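Local coordinates for appr-1-p processing domain protein (Thermus aquaticus Y51MC23, PDB 5M31), which belongs to the macro domain family, compact alpha/beta proteins built on a central mixed sheet flanked by helices, at residues A[70-75]-A[83-88]. Numbering follows the deposited sequence.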
loop_
_atom_site.group_PDB
_atom_site.type_symbol
_atom_site.label_atom_id
_atom_site.label_comp_id
_atom_site.label_asym_id
_atom_site.label_seq_id
_atom_site.Cartn_x
_atom_site.Cartn_y
_atom_site.Cartn_z
ATOM N N ILE A 70 -2.109 8.353 2.707
ATOM C CA ILE A 70 -1.694 7.624 1.522
ATOM C C ILE A 70 -1.584 8.572 0.357
ATOM O O ILE A 70 -2.497 9.398 0.095
ATOM C CB ILE A 70 -2.712 6.502 1.203
ATOM C CG1 ILE A 70 -2.624 5.465 2.342
ATOM C CG2 ILE A 70 -2.453 5.882 -0.175
ATOM C CD1 ILE A 70 -3.678 4.416 2.344
ATOM N N PHE A 71 -0.535 8.423 -0.413
ATOM C CA PHE A 71 -0.404 9.157 -1.647
ATOM C C PHE A 71 -0.790 8.259 -2.817
ATOM O O PHE A 71 -0.124 7.285 -3.060
ATOM C CB PHE A 71 1.013 9.663 -1.835
ATOM C CG PHE A 71 1.244 10.270 -3.205
ATOM C CD1 PHE A 71 0.590 11.416 -3.564
ATOM C CD2 PHE A 71 2.055 9.627 -4.171
ATOM C CE1 PHE A 71 0.700 11.937 -4.849
ATOM C CE2 PHE A 71 2.199 10.185 -5.436
ATOM C CZ PHE A 71 1.518 11.318 -5.777
ATOM N N VAL A 72 -1.895 8.600 -3.510
ATOM C CA VAL A 72 -2.393 7.807 -4.613
ATOM C C VAL A 72 -1.958 8.398 -5.929
ATOM O O VAL A 72 -2.038 9.641 -6.128
ATOM C CB VAL A 72 -3.937 7.705 -4.593
ATOM C CG1 VAL A 72 -4.420 6.908 -5.799
ATOM C CG2 VAL A 72 -4.403 7.016 -3.340
ATOM N N TYR A 73 -1.424 7.558 -6.795
ATOM C CA TYR A 73 -1.108 7.951 -8.170
ATOM C C TYR A 73 -2.063 7.237 -9.140
ATOM O O TYR A 73 -2.255 6.007 -9.030
ATOM C CB TYR A 73 0.348 7.633 -8.535
ATOM C CG TYR A 73 0.732 8.056 -9.924
ATOM C CD1 TYR A 73 0.841 9.435 -10.264
ATOM C CD2 TYR A 73 0.873 7.120 -10.966
ATOM C CE1 TYR A 73 1.178 9.818 -11.538
ATOM C CE2 TYR A 73 1.214 7.524 -12.240
ATOM C CZ TYR A 73 1.308 8.858 -12.536
ATOM O OH TYR A 73 1.660 9.252 -13.797
ATOM N N ASP A 74 -2.688 8.011 -10.027
ATOM C CA ASP A 74 -3.610 7.494 -11.024
ATOM C C ASP A 74 -2.894 7.332 -12.367
ATOM O O ASP A 74 -2.480 8.323 -12.995
ATOM C CB ASP A 74 -4.771 8.489 -11.182
ATOM C CG ASP A 74 -5.872 7.997 -12.134
ATOM O OD1 ASP A 74 -5.771 6.910 -12.714
ATOM O OD2 ASP A 74 -6.869 8.739 -12.266
ATOM N N ARG A 75 -2.786 6.097 -12.845
ATOM C CA ARG A 75 -2.095 5.850 -14.087
ATOM C C ARG A 75 -3.017 6.079 -15.278
ATOM O O ARG A 75 -2.593 6.021 -16.417
ATOM C CB ARG A 75 -1.538 4.435 -14.102
ATOM C CG ARG A 75 -0.535 4.150 -12.983
ATOM C CD ARG A 75 -0.071 2.709 -13.004
ATOM N NE ARG A 75 0.761 2.423 -14.174
ATOM C CZ ARG A 75 0.675 1.350 -14.949
ATOM N NH1 ARG A 75 1.497 1.204 -15.985
ATOM N NH2 ARG A 75 -0.221 0.388 -14.702
ATOM N N TYR A 83 -4.354 2.403 -10.153
ATOM C CA TYR A 83 -3.856 3.199 -9.011
ATOM C C TYR A 83 -2.731 2.522 -8.316
ATOM O O TYR A 83 -2.753 1.297 -8.094
ATOM C CB TYR A 83 -4.964 3.427 -7.987
ATOM C CG TYR A 83 -6.206 4.106 -8.524
ATOM C CD1 TYR A 83 -6.214 5.440 -8.836
ATOM C CD2 TYR A 83 -7.341 3.379 -8.736
ATOM C CE1 TYR A 83 -7.358 6.062 -9.289
ATOM C CE2 TYR A 83 -8.480 3.969 -9.261
ATOM C CZ TYR A 83 -8.477 5.314 -9.512
ATOM O OH TYR A 83 -9.637 5.931 -10.016
ATOM N N ILE A 84 -1.761 3.345 -7.927
ATOM C CA ILE A 84 -0.718 2.964 -6.958
ATOM C C ILE A 84 -0.964 3.717 -5.658
ATOM O O ILE A 84 -1.079 4.928 -5.702
ATOM C CB ILE A 84 0.672 3.295 -7.472
ATOM C CG1 ILE A 84 0.929 2.708 -8.871
ATOM C CG2 ILE A 84 1.723 2.738 -6.470
ATOM C CD1 ILE A 84 0.868 1.223 -8.944
ATOM N N PHE A 85 -1.238 2.982 -4.562
ATOM C CA PHE A 85 -1.527 3.553 -3.259
ATOM C C PHE A 85 -0.219 3.471 -2.454
ATOM O O PHE A 85 0.147 2.361 -2.033
ATOM C CB PHE A 85 -2.555 2.759 -2.520
ATOM C CG PHE A 85 -4.015 3.046 -2.914
ATOM C CD1 PHE A 85 -4.424 3.242 -4.202
ATOM C CD2 PHE A 85 -4.986 2.941 -1.957
ATOM C CE1 PHE A 85 -5.814 3.447 -4.510
ATOM C CE2 PHE A 85 -6.340 3.111 -2.236
ATOM C CZ PHE A 85 -6.745 3.397 -3.521
ATOM N N ASN A 86 0.443 4.611 -2.311
ATOM C CA ASN A 86 1.766 4.678 -1.683
ATOM C C ASN A 86 1.494 4.905 -0.197
ATOM O O ASN A 86 1.097 5.981 0.202
ATOM C CB ASN A 86 2.641 5.750 -2.305
ATOM C CG ASN A 86 2.946 5.508 -3.777
ATOM O OD1 ASN A 86 3.810 4.688 -4.134
ATOM N ND2 ASN A 86 2.141 6.171 -4.676
ATOM N N PHE A 87 1.645 3.814 0.554
ATOM C CA PHE A 87 1.214 3.683 2.004
ATOM C C PHE A 87 2.450 3.862 2.874
ATOM O O PHE A 87 3.295 2.992 2.906
ATOM C CB PHE A 87 0.625 2.250 2.136
ATOM C CG PHE A 87 0.028 1.909 3.460
ATOM C CD1 PHE A 87 0.792 1.828 4.602
ATOM C CD2 PHE A 87 -1.262 1.470 3.542
ATOM C CE1 PHE A 87 0.260 1.410 5.811
ATOM C CE2 PHE A 87 -1.802 1.005 4.737
ATOM C CZ PHE A 87 -1.044 0.996 5.872
ATOM N N PRO A 88 2.548 4.978 3.586
ATOM C CA PRO A 88 3.711 5.161 4.436
ATOM C C PRO A 88 3.692 4.218 5.658
ATOM O O PRO A 88 2.708 4.162 6.368
ATOM C CB PRO A 88 3.592 6.653 4.867
ATOM C CG PRO A 88 2.638 7.246 3.917
ATOM C CD PRO A 88 1.704 6.177 3.555
#
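Carbonyl oxygen F71 O is gripped by two N-H groups of one residue: backbone N86 N at 2.8 Å and side-chain N86 ND2 at 3.0 Å. Both donors lie above the carbonyl plane, 34° out of it. The hairpin of strands 71-74 and 83-88 forms one border of the macro domain's mixed sheet, with 71-74 outermost and 83-88 running antiparallel to it but parallel to strand 26-31. F71 and N86 make one hydrogen-bonded pair; Y73 and I84 make the next, where Y73 N meets I84 O in the carbonyl plane with a nearly straight bond (170°). N86 CG stands anti to its carbonyl carbon, so ND2 points at F71 O with the oxygen close to the amide plane; F71 lies alongside, its ring only 22° from that plane. N52 OD1 on helix 50-61 also accepts a hydrogen bond from N86 ND2, and N29 ND2 on strand 26-31 binds N86 OD1, so both ends of this buried amide are satisfied and its flip state is fixed. On the opposite face, F85 touches L109 and R112 of helix 99-116. I70, just before the strand, also touches L109 and reaches F87 CD2 through CD1. The D74 carboxylate lies beside the Y83 ring, while D74 OD1 forms a salt bridge with R82 NE. Between I70 and D74, V72 CG2 makes a CH-pi contact over one F85 ring face, 3.9 Å from the centroid.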